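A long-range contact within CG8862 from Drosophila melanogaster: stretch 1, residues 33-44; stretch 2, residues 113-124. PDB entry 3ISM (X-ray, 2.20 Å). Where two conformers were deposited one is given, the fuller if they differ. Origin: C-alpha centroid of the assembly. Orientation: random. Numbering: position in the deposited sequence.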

# COMPACT_ATOMS: atom_id res chain seq x y z
N VAL B 33 -14.25 4.67 6.42
CA VAL B 33 -15.47 3.98 5.97
C VAL B 33 -16.62 4.97 5.80
O VAL B 33 -16.94 5.72 6.73
N ARG B 34 -17.21 4.96 4.61
CA ARG B 34 -18.27 5.89 4.27
C ARG B 34 -19.50 5.15 3.74
O ARG B 34 -19.38 4.17 3.01
N SER B 35 -20.67 5.64 4.10
CA SER B 35 -21.92 5.00 3.72
C SER B 35 -22.66 5.82 2.68
O SER B 35 -22.79 7.03 2.83
N HIS B 36 -23.13 5.17 1.63
CA HIS B 36 -24.06 5.80 0.72
C HIS B 36 -25.42 5.16 0.97
O HIS B 36 -25.58 4.37 1.91
N SER B 37 -26.41 5.53 0.17
CA SER B 37 -27.76 5.03 0.33
C SER B 37 -27.92 3.52 0.13
O SER B 37 -28.83 2.93 0.69
N ASP B 38 -27.06 2.91 -0.69
CA ASP B 38 -27.23 1.48 -1.01
C ASP B 38 -25.92 0.73 -1.19
O ASP B 38 -25.91 -0.40 -1.66
N TYR B 39 -24.81 1.35 -0.79
CA TYR B 39 -23.53 0.63 -0.67
C TYR B 39 -22.65 1.25 0.40
O TYR B 39 -22.93 2.35 0.88
N VAL B 40 -21.62 0.52 0.80
CA VAL B 40 -20.66 0.99 1.80
C VAL B 40 -19.27 1.04 1.17
O VAL B 40 -18.92 0.17 0.37
N LEU B 41 -18.50 2.06 1.51
CA LEU B 41 -17.20 2.29 0.88
C LEU B 41 -16.11 2.57 1.91
O LEU B 41 -16.28 3.42 2.77
N SER B 42 -14.99 1.85 1.81
CA SER B 42 -13.79 2.19 2.56
C SER B 42 -12.82 2.82 1.57
O SER B 42 -12.51 2.21 0.55
N TYR B 43 -12.40 4.06 1.83
CA TYR B 43 -11.60 4.82 0.87
C TYR B 43 -10.12 4.79 1.23
O TYR B 43 -9.74 5.02 2.39
N ASP B 44 -9.29 4.50 0.23
CA ASP B 44 -7.84 4.48 0.42
C ASP B 44 -7.29 5.85 0.00
O ASP B 44 -7.11 6.11 -1.19
N LYS B 113 -31.14 8.16 -7.24
CA LYS B 113 -30.04 8.61 -6.38
C LYS B 113 -29.09 7.48 -5.93
O LYS B 113 -27.89 7.70 -5.76
N HIS B 114 -29.64 6.28 -5.78
CA HIS B 114 -28.84 5.10 -5.43
C HIS B 114 -27.79 4.84 -6.51
O HIS B 114 -26.64 4.53 -6.21
N CYS B 115 -28.23 4.99 -7.76
CA CYS B 115 -27.40 4.83 -8.95
C CYS B 115 -26.45 6.02 -9.10
O CYS B 115 -25.25 5.83 -9.34
N ASP B 116 -26.99 7.24 -8.95
CA ASP B 116 -26.19 8.48 -8.99
C ASP B 116 -24.97 8.40 -8.10
O ASP B 116 -23.86 8.79 -8.49
N GLU B 117 -25.17 7.89 -6.89
CA GLU B 117 -24.10 7.80 -5.91
C GLU B 117 -22.95 6.85 -6.29
O GLU B 117 -21.85 6.95 -5.73
N THR B 118 -23.17 5.93 -7.23
CA THR B 118 -22.06 5.08 -7.69
C THR B 118 -21.12 5.84 -8.64
O THR B 118 -20.04 5.37 -8.96
N PHE B 119 -21.53 7.03 -9.07
CA PHE B 119 -20.68 7.82 -9.97
C PHE B 119 -19.69 8.80 -9.31
O PHE B 119 -18.98 9.53 -10.00
N TYR B 120 -19.63 8.79 -7.97
CA TYR B 120 -18.58 9.54 -7.29
C TYR B 120 -17.25 8.92 -7.64
O TYR B 120 -17.12 7.69 -7.62
N LEU B 121 -16.27 9.76 -7.96
CA LEU B 121 -14.93 9.29 -8.27
C LEU B 121 -14.25 8.52 -7.13
O LEU B 121 -13.27 7.81 -7.36
N SER B 122 -14.76 8.66 -5.91
CA SER B 122 -14.26 7.84 -4.80
C SER B 122 -14.66 6.37 -4.92
O SER B 122 -14.09 5.53 -4.23
N ASN B 123 -15.64 6.08 -5.78
CA ASN B 123 -16.07 4.70 -6.05
C ASN B 123 -15.32 4.13 -7.27
O ASN B 123 -15.58 3.01 -7.68
N MET B 124 -14.38 4.91 -7.81
CA MET B 124 -13.69 4.53 -9.05
C MET B 124 -12.26 4.09 -8.83
O MET B 124 -11.58 4.57 -7.92

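A single glutamate, E117, supplies all three direct hydrogen bonds between these stretches, using both carboxylate oxygens and its backbone carbonyl. Its side chain (chi1 m, chi2 t) points toward the turn between the two strands of stretch 1 and grips S37 twice: S37 N donates to E117 OE1 at 2.8 Å, and S37 OG, placed by an m rotamer, donates to E117 OE2 at 2.6 Å. A carboxylate suits this place because its paired acceptors can meet a backbone amide and a neighbouring hydroxyl at once. The third bond comes from Y39, whose p rotamer carries the ring across the gap so that Y39 OH donates to E117 O at 2.6 Å. The long tyrosine side chain also brings Y39 CE2 to 3.9 Å from T118 CG2 and Y39 OH to 3.5 Å from N123 CB.

Two waters complete the polar network. One donates to both H114 O and E117 OE1 and accepts a weak bond from D38 N; the other donates to D38 OD2 and lies 2.8 Å from H114 ND1. Between D38 and H114 there is also a nonpolar contact, with D38 CB lying over one face of the imidazole in a CH-pi arrangement, 4.1 Å from the ring centroid.

H36, in an m rotamer, points toward stretch 2, with E117 O over one face of its ring. Its ring is nearly parallel to that of Y120 but slid aside, so overlap is slight; H36 CE1 approaches Y120 CD2 at 3.7 Å.

Farther along there are no direct hydrogen bonds, and L41 and Y43 pack around S122, including its backbone carbonyl. L41 (chi1 t) points inward, L41 CD1 lying 3.3 Å from S122 O. The CA-to-CB bond of Y43 points sideways, but its t rotamer brings Y43 CE1 within 3.7 Å of S122 CB. S122, with chi1 p and its CA-to-CB bond toward stretch 1, lies against the Y43 ring, S122 O sitting at the ring's edge near its plane.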

# COMPACT_ATOMS: atom_id res chain seq x y z
CB VAL B 33 -15.90 2.83 6.93
CG1 VAL B 33 -17.27 2.26 6.51
CG2 VAL B 33 -14.86 1.72 6.94
CB ARG B 34 -17.78 6.90 3.23
CG ARG B 34 -16.92 8.03 3.81
CD ARG B 34 -16.38 8.95 2.72
NE ARG B 34 -17.45 9.64 2.00
CZ ARG B 34 -17.89 9.30 0.78
NH1 ARG B 34 -17.35 8.28 0.13
NH2 ARG B 34 -18.87 9.99 0.22
CB SER B 35 -22.82 4.81 4.94
OG SER B 35 -22.13 4.17 6.01
CB HIS B 36 -23.58 5.67 -0.74
CG HIS B 36 -22.32 6.44 -1.01
ND1 HIS B 36 -22.32 7.77 -1.37
CD2 HIS B 36 -21.02 6.08 -0.89
CE1 HIS B 36 -21.08 8.19 -1.50
NE2 HIS B 36 -20.27 7.19 -1.21
CB SER B 37 -28.70 5.76 -0.62
OG SER B 37 -28.57 7.17 -0.47
CB ASP B 38 -28.13 1.30 -2.25
CG ASP B 38 -28.77 -0.09 -2.32
OD1 ASP B 38 -29.24 -0.60 -1.28
OD2 ASP B 38 -28.84 -0.67 -3.43
CB TYR B 39 -22.79 0.50 -2.01
CG TYR B 39 -22.20 1.77 -2.61
CD1 TYR B 39 -20.82 1.99 -2.58
CD2 TYR B 39 -22.99 2.72 -3.25
CE1 TYR B 39 -20.26 3.12 -3.14
CE2 TYR B 39 -22.43 3.85 -3.83
CZ TYR B 39 -21.08 4.04 -3.77
OH TYR B 39 -20.50 5.17 -4.33
CB VAL B 40 -20.69 0.11 3.09
CG1 VAL B 40 -19.71 0.62 4.13
CG2 VAL B 40 -22.10 0.07 3.68
CB LEU B 41 -17.30 3.46 -0.09
CG LEU B 41 -16.04 3.90 -0.85
CD1 LEU B 41 -16.39 4.02 -2.33
CD2 LEU B 41 -15.53 5.22 -0.35
CB SER B 42 -13.19 0.96 3.21
OG SER B 42 -11.86 1.16 3.68
CB TYR B 43 -12.06 6.28 0.80
CG TYR B 43 -11.46 7.05 -0.35
CD1 TYR B 43 -11.75 6.70 -1.68
CD2 TYR B 43 -10.58 8.12 -0.12
CE1 TYR B 43 -11.19 7.42 -2.75
CE2 TYR B 43 -10.02 8.84 -1.19
CZ TYR B 43 -10.34 8.48 -2.50
OH TYR B 43 -9.81 9.19 -3.55
CB ASP B 44 -7.24 3.35 -0.42
CG ASP B 44 -5.74 3.18 -0.22
OD1 ASP B 44 -5.12 4.03 0.44
OD2 ASP B 44 -5.18 2.17 -0.72
CB LYS B 113 -30.59 9.39 -5.17
CG LYS B 113 -29.53 9.80 -4.16
CD LYS B 113 -29.69 11.23 -3.68
CE LYS B 113 -28.34 11.73 -3.13
NZ LYS B 113 -28.44 13.09 -2.51
CB HIS B 114 -29.73 3.86 -5.29
CG HIS B 114 -30.59 3.86 -4.06
ND1 HIS B 114 -31.33 2.77 -3.68
CD2 HIS B 114 -30.80 4.81 -3.12
CE1 HIS B 114 -31.99 3.05 -2.57
NE2 HIS B 114 -31.68 4.28 -2.20
CB CYS B 115 -28.32 4.71 -10.18
SG CYS B 115 -27.45 4.31 -11.72
CB ASP B 116 -27.03 9.68 -8.54
CG ASP B 116 -27.97 10.19 -9.62
OD1 ASP B 116 -27.69 9.95 -10.81
OD2 ASP B 116 -28.98 10.85 -9.28
CB GLU B 117 -24.67 7.44 -4.53
CG GLU B 117 -25.49 8.54 -3.83
CD GLU B 117 -26.37 7.97 -2.71
OE1 GLU B 117 -26.18 6.80 -2.33
OE2 GLU B 117 -27.28 8.68 -2.22
CB THR B 118 -22.55 3.79 -8.40
OG1 THR B 118 -23.20 4.13 -9.64
CG2 THR B 118 -23.54 3.04 -7.51
CB PHE B 119 -21.53 8.50 -11.05
CG PHE B 119 -21.99 7.56 -12.13
CD1 PHE B 119 -21.35 7.53 -13.37
CD2 PHE B 119 -23.07 6.69 -11.91
CE1 PHE B 119 -21.77 6.66 -14.37
CE2 PHE B 119 -23.50 5.81 -12.92
CZ PHE B 119 -22.86 5.80 -14.15
CB TYR B 120 -18.77 9.54 -5.78
CG TYR B 120 -19.86 10.46 -5.29
CD1 TYR B 120 -19.74 11.83 -5.42
CD2 TYR B 120 -21.01 9.94 -4.71
CE1 TYR B 120 -20.75 12.69 -4.98
CE2 TYR B 120 -22.02 10.78 -4.25
CZ TYR B 120 -21.88 12.15 -4.39
OH TYR B 120 -22.89 12.99 -3.95
CB LEU B 121 -14.03 10.44 -8.72
CG LEU B 121 -14.46 11.02 -10.07
CD1 LEU B 121 -13.78 12.35 -10.32
CD2 LEU B 121 -14.15 10.02 -11.20
CB SER B 122 -14.69 8.41 -3.46
OG SER B 122 -16.08 8.55 -3.39
CB ASN B 123 -17.60 4.63 -6.22
CG ASN B 123 -18.13 3.18 -6.48
OD1 ASN B 123 -17.76 2.23 -5.78
ND2 ASN B 123 -18.99 3.04 -7.49
CB MET B 124 -13.68 5.70 -10.04
CG MET B 124 -15.05 6.25 -10.38
SD MET B 124 -16.03 5.04 -11.26
CE MET B 124 -17.65 5.57 -10.76
O HOH W 1 -30.72 0.55 -5.25
O HOH W 2 -26.13 4.31 -3.30